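Local atomic coordinates of GCN5-related N-acetyltransferase (Streptococcus suis, PDB entry 3G3S), a protein that probably transfers an acetyl group from acetyl-coenzyme A to an acceptor substrate, as other members of the GCN5-related N-acetyltransferase (GNAT) family do. Residues A[95-101]-A[241-247]; A[17-21]-A[184-188]. All blocks are in the same frame, centred on the assembly; numbering follows the deposited sequence.

Overall arrangement
Both interactions reach the same mixed sheet of a GNAT acetyltransferase, and their centres lie 16 Å apart. Interaction 1 pairs strands 94-102 and 239-248. Strand 218-223 separates strand 94-102 from strand 184-191, which in interaction 2 meets the start of helix 19-26. The two touch where Tyr-243 CE2 packs 3.3 Å from Glu-18 OE2. An ethanediol also spans them: its O2 is 3.0 Å from Arg-99 NH2 and its O1 is 2.8 Å from Glu-188 OE1. A cacodylate ion lies about 4 Å from the Arg-99 side chain. Both molecules probably come from the crystallisation liquor, but their binding is consistent with a pocket open to small molecules here.

Interaction 1 of 2, residues A[95-101]-A[241-247]; sequences RFFTRYA and KAYQAYE. With EDO (1,2-ethanediol), chain F.
Two neighbouring strands of the GNAT sheet, 95-101 and 241-247, form an antiparallel beta ladder, extended throughout. Their directions differ by 140° and their axes approach to 4.5 Å. The well-formed hydrogen-bonded pairs are Arg-95 with Glu-247, Phe-97 with Ala-245 and Arg-99 with Tyr-243. Each makes two backbone bonds: Arg-95 N to Glu-247 O 2.7 Å and Glu-247 N to Arg-95 O 3.0 Å; Phe-97 N to Ala-245 O and Ala-245 N to Phe-97 O, both 2.9 Å; Arg-99 N to Tyr-243 O 3.0 Å and Tyr-243 N to Arg-99 O 2.7 Å. Beyond them Ala-101 N bonds Lys-241 O at 2.9 Å. Phe-96/Tyr-246, Thr-98/Gln-244 and Tyr-100/Ala-242 are non-hydrogen-bonded pairs; here Tyr-246 bonds through its backbone to Leu-75 and Tyr-100 to Ala-223, on the flanking strands.

On the face of Phe-96, the Phe-96 (t) and Tyr-246 (m) rings meet obliquely, CD1 to CZ 3.5 Å. Helix 80-90 satisfies the polar ends: Glu-87 bonds Tyr-246 OH, while Ser-83 and Gln-80 bond the amide of Gln-244. On the other face, small Ala-245 lets its CB sit over the Phe-97 ring (p), 4.0 Å from the centroid. Exposed Arg-95 makes a salt bridge to Glu-247, NE to OE1 3.1 Å. Buried Arg-99 (m, t, p) needs more partners: NH2 forms a salt bridge with Asp-222 and bonds ethanediol O2 at 3.0 Å, and NH1 bonds His-224 weakly. Its CB covers the Tyr-243 ring (p), 3.8 Å from the centroid, and Tyr-243 OH, itself bonded to Asp-222, accepts from Arg-99 NE at 2.8 Å.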
# COMPACT_ATOMS: atom_id res chain seq x y z
N ARG A 95 19.89 2.64 27.56
CA ARG A 95 19.49 1.50 28.37
C ARG A 95 19.18 0.38 27.39
O ARG A 95 18.37 0.57 26.50
CB ARG A 95 18.23 1.78 29.20
CG ARG A 95 17.73 0.56 30.07
CD ARG A 95 16.40 0.85 30.82
NE ARG A 95 15.16 0.77 30.00
CZ ARG A 95 14.37 -0.31 29.87
NH1 ARG A 95 14.66 -1.46 30.49
NH2 ARG A 95 13.27 -0.26 29.11
N PHE A 96 19.82 -0.76 27.59
CA PHE A 96 19.67 -1.92 26.77
C PHE A 96 18.63 -2.80 27.41
O PHE A 96 18.67 -2.97 28.61
CB PHE A 96 21.01 -2.68 26.71
CG PHE A 96 20.92 -4.07 26.14
CD1 PHE A 96 20.69 -4.25 24.76
CD2 PHE A 96 21.07 -5.19 26.95
CE1 PHE A 96 20.61 -5.52 24.22
CE2 PHE A 96 21.01 -6.47 26.42
CZ PHE A 96 20.78 -6.63 25.05
N PHE A 97 17.71 -3.34 26.63
CA PHE A 97 16.67 -4.22 27.17
C PHE A 97 16.12 -5.12 26.07
O PHE A 97 16.49 -4.95 24.90
CB PHE A 97 15.55 -3.43 27.89
CG PHE A 97 14.69 -2.60 26.99
CD1 PHE A 97 15.13 -1.39 26.52
CD2 PHE A 97 13.44 -3.02 26.61
CE1 PHE A 97 14.35 -0.62 25.73
CE2 PHE A 97 12.65 -2.27 25.78
CZ PHE A 97 13.11 -1.06 25.33
N THR A 98 15.28 -6.07 26.46
CA THR A 98 14.73 -7.08 25.57
C THR A 98 13.23 -6.96 25.42
O THR A 98 12.52 -6.80 26.40
CB THR A 98 15.04 -8.50 26.08
OG1 THR A 98 16.46 -8.65 26.19
CG2 THR A 98 14.49 -9.58 25.11
N ARG A 99 12.79 -6.96 24.16
CA ARG A 99 11.38 -6.95 23.80
C ARG A 99 11.13 -8.31 23.17
O ARG A 99 12.09 -9.03 22.85
CB ARG A 99 11.04 -5.82 22.85
CG ARG A 99 11.05 -4.45 23.51
CD ARG A 99 10.75 -3.32 22.50
NE ARG A 99 9.47 -3.50 21.80
CZ ARG A 99 8.34 -2.89 22.08
NH1 ARG A 99 8.24 -2.05 23.10
NH2 ARG A 99 7.28 -3.12 21.35
N TYR A 100 9.85 -8.66 23.03
CA TYR A 100 9.46 -9.97 22.55
C TYR A 100 8.48 -9.85 21.38
O TYR A 100 7.36 -9.39 21.54
CB TYR A 100 8.86 -10.80 23.72
CG TYR A 100 9.86 -10.92 24.87
CD1 TYR A 100 9.92 -9.93 25.84
CD2 TYR A 100 10.76 -11.99 24.97
CE1 TYR A 100 10.84 -9.98 26.88
CE2 TYR A 100 11.69 -12.05 26.03
CZ TYR A 100 11.72 -11.02 26.97
OH TYR A 100 12.58 -11.03 28.02
N ALA A 101 8.94 -10.29 20.22
CA ALA A 101 8.14 -10.29 19.03
C ALA A 101 7.23 -11.52 19.12
O ALA A 101 7.61 -12.52 19.69
CB ALA A 101 9.02 -10.40 17.83
N LYS A 241 10.45 -14.37 18.89
CA LYS A 241 11.77 -14.34 19.49
C LYS A 241 11.93 -13.07 20.32
O LYS A 241 11.25 -12.06 20.08
CB LYS A 241 12.91 -14.37 18.44
CG LYS A 241 12.89 -13.22 17.44
CD LYS A 241 14.13 -13.15 16.53
CE LYS A 241 15.33 -12.50 17.25
NZ LYS A 241 16.51 -12.16 16.36
N ALA A 242 12.84 -13.17 21.27
CA ALA A 242 13.25 -12.07 22.08
C ALA A 242 14.14 -11.26 21.16
O ALA A 242 14.80 -11.83 20.30
CB ALA A 242 14.06 -12.59 23.25
N TYR A 243 14.12 -9.94 21.28
CA TYR A 243 15.00 -9.13 20.45
C TYR A 243 15.56 -7.93 21.22
O TYR A 243 14.98 -7.51 22.22
CB TYR A 243 14.28 -8.73 19.16
CG TYR A 243 13.18 -7.70 19.27
CD1 TYR A 243 13.46 -6.36 19.29
CD2 TYR A 243 11.83 -8.07 19.25
CE1 TYR A 243 12.48 -5.44 19.36
CE2 TYR A 243 10.83 -7.10 19.31
CZ TYR A 243 11.18 -5.79 19.36
OH TYR A 243 10.25 -4.80 19.39
N GLN A 244 16.69 -7.42 20.75
CA GLN A 244 17.35 -6.28 21.38
C GLN A 244 16.70 -4.93 21.09
O GLN A 244 16.35 -4.61 19.96
CB GLN A 244 18.82 -6.17 20.91
CG GLN A 244 19.71 -7.39 21.26
CD GLN A 244 21.20 -7.16 20.98
OE1 GLN A 244 21.63 -6.03 20.69
NE2 GLN A 244 21.99 -8.24 21.07
N ALA A 245 16.61 -4.10 22.13
CA ALA A 245 16.07 -2.75 22.02
C ALA A 245 16.86 -1.84 22.96
O ALA A 245 17.50 -2.33 23.92
CB ALA A 245 14.54 -2.70 22.35
N TYR A 246 16.82 -0.55 22.64
CA TYR A 246 17.47 0.50 23.42
C TYR A 246 16.58 1.72 23.59
O TYR A 246 15.77 2.03 22.72
CB TYR A 246 18.77 0.97 22.73
CG TYR A 246 19.86 -0.07 22.61
CD1 TYR A 246 19.91 -0.93 21.51
CD2 TYR A 246 20.85 -0.18 23.56
CE1 TYR A 246 20.91 -1.86 21.37
CE2 TYR A 246 21.85 -1.12 23.43
CZ TYR A 246 21.87 -1.97 22.35
OH TYR A 246 22.87 -2.90 22.27
N GLU A 247 16.76 2.42 24.71
CA GLU A 247 16.15 3.71 25.00
C GLU A 247 17.25 4.62 25.51
O GLU A 247 18.25 4.13 26.03
CB GLU A 247 15.22 3.62 26.16
CG GLU A 247 13.86 3.11 25.85
CD GLU A 247 13.13 2.72 27.11
OE1 GLU A 247 13.73 2.88 28.21
OE2 GLU A 247 11.99 2.23 26.99
C1 EDO F . 3.61 -0.14 20.54
O1 EDO F . 3.39 -0.46 21.92
C2 EDO F . 4.50 -1.17 19.87
O2 EDO F . 4.45 -2.41 20.57

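Interaction 2 of 2, residues A[17-21]-A[184-188]; sequences PETII and GIEIE. With EDO (1,2-ethanediol), chain F.
Thr-19 and Glu-186 face each other, CA to CA 6.5 Å, where a loop becomes helix 19-26 beside extended strand 184-188. Direct hydrogen bonding is one link: Thr-19 (chi1 p) gives its OG1 proton to Glu-186 OE1 at 2.8 Å. Glu-186 reaches it with chi1 t and chi2 p, and its OE2 bonds Ser-220 on the adjacent strand, so both oxygens of this buried acid have partners. Strand 184-191 leads on to helix 200-214, probably the beta4-alpha3 unit that holds acetyl-coenzyme A in GNAT enzymes. Two waters bridge the like-charged carboxylates of Glu-18, the N-cap residue, and Glu-186, whose OE1 atoms are 4.1 Å apart, easing an unfavourable approach. Water 1 is 2.9 Å from Glu-18 OE1, 2.5 Å from Glu-186 OE1 and accepts from Ile-20 N at 3.1 Å; water 2 is 3.0 Å from Glu-18 OE1, 2.6 Å from Glu-186 OE1 and accepts from Thr-19 N at 3.2 Å. Apolar packing comes from Ile-20 (m, t): CD1 lies 4.0 Å from Glu-186 CG, and its side chain also touches Phe-53 and Phe-55.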
# COMPACT_ATOMS: atom_id res chain seq x y z
N PRO A 17 9.32 -8.75 10.17
CA PRO A 17 7.89 -8.63 10.38
C PRO A 17 7.43 -7.75 11.57
O PRO A 17 6.68 -8.20 12.43
CB PRO A 17 7.48 -10.11 10.58
CG PRO A 17 8.59 -10.69 11.35
CD PRO A 17 9.86 -9.98 10.76
N GLU A 18 7.89 -6.49 11.62
CA GLU A 18 7.41 -5.53 12.59
C GLU A 18 6.48 -4.57 11.85
O GLU A 18 6.90 -3.88 10.94
CB GLU A 18 8.57 -4.80 13.24
CG GLU A 18 9.33 -5.65 14.23
CD GLU A 18 8.60 -5.88 15.54
OE1 GLU A 18 7.47 -5.40 15.72
OE2 GLU A 18 9.23 -6.50 16.43
N THR A 19 5.22 -4.50 12.29
CA THR A 19 4.23 -3.76 11.50
C THR A 19 4.48 -2.26 11.41
O THR A 19 4.03 -1.65 10.47
CB THR A 19 2.77 -4.06 11.92
OG1 THR A 19 2.39 -3.28 13.05
CG2 THR A 19 2.55 -5.59 12.16
N ILE A 20 5.20 -1.69 12.36
CA ILE A 20 5.49 -0.25 12.32
C ILE A 20 6.48 -0.01 11.18
O ILE A 20 6.49 1.08 10.56
CB ILE A 20 6.02 0.24 13.67
CG1 ILE A 20 4.90 0.23 14.72
CG2 ILE A 20 6.67 1.68 13.55
CD1 ILE A 20 5.38 0.23 16.15
N ILE A 21 7.36 -0.97 10.92
CA ILE A 21 8.22 -0.83 9.74
C ILE A 21 7.30 -0.86 8.51
O ILE A 21 7.42 -0.07 7.59
CB ILE A 21 9.32 -1.92 9.60
CG1 ILE A 21 10.22 -2.01 10.84
CG2 ILE A 21 10.18 -1.66 8.30
CD1 ILE A 21 11.15 -3.23 10.83
N GLY A 184 -3.89 -4.02 9.12
CA GLY A 184 -4.01 -4.23 10.55
C GLY A 184 -3.54 -3.08 11.38
O GLY A 184 -3.40 -1.98 10.86
N ILE A 185 -3.34 -3.36 12.67
CA ILE A 185 -2.85 -2.37 13.64
C ILE A 185 -1.79 -3.01 14.57
O ILE A 185 -1.65 -4.23 14.64
CB ILE A 185 -3.97 -1.76 14.53
CG1 ILE A 185 -4.65 -2.85 15.38
CG2 ILE A 185 -4.98 -0.99 13.67
CD1 ILE A 185 -5.53 -2.35 16.52
N GLU A 186 -1.05 -2.14 15.25
CA GLU A 186 -0.06 -2.54 16.23
C GLU A 186 -0.65 -2.13 17.56
O GLU A 186 -0.95 -0.94 17.77
CB GLU A 186 1.26 -1.83 15.98
CG GLU A 186 2.39 -2.34 16.83
CD GLU A 186 2.87 -3.71 16.40
OE1 GLU A 186 3.68 -3.81 15.45
OE2 GLU A 186 2.45 -4.68 17.04
N ILE A 187 -0.85 -3.10 18.46
CA ILE A 187 -1.55 -2.84 19.68
C ILE A 187 -0.72 -2.21 20.79
O ILE A 187 0.46 -2.49 20.95
CB ILE A 187 -2.21 -4.16 20.24
CG1 ILE A 187 -3.26 -4.62 19.29
CG2 ILE A 187 -2.77 -3.93 21.68
CD1 ILE A 187 -4.03 -5.89 19.78
N GLU A 188 -1.38 -1.30 21.49
CA GLU A 188 -0.87 -0.63 22.66
C GLU A 188 -1.91 -0.92 23.72
O GLU A 188 -3.08 -0.65 23.48
CB GLU A 188 -0.86 0.86 22.43
CG GLU A 188 -0.61 1.74 23.65
CD GLU A 188 0.82 1.71 24.17
OE1 GLU A 188 1.74 1.19 23.50
OE2 GLU A 188 1.03 2.26 25.26
C1 EDO F . 3.61 -0.14 20.54
O1 EDO F . 3.39 -0.46 21.92
C2 EDO F . 4.50 -1.17 19.87
O2 EDO F . 4.45 -2.41 20.57
O HOH W 1 5.98 -2.97 15.06
O HOH W 2 4.68 -6.15 15.01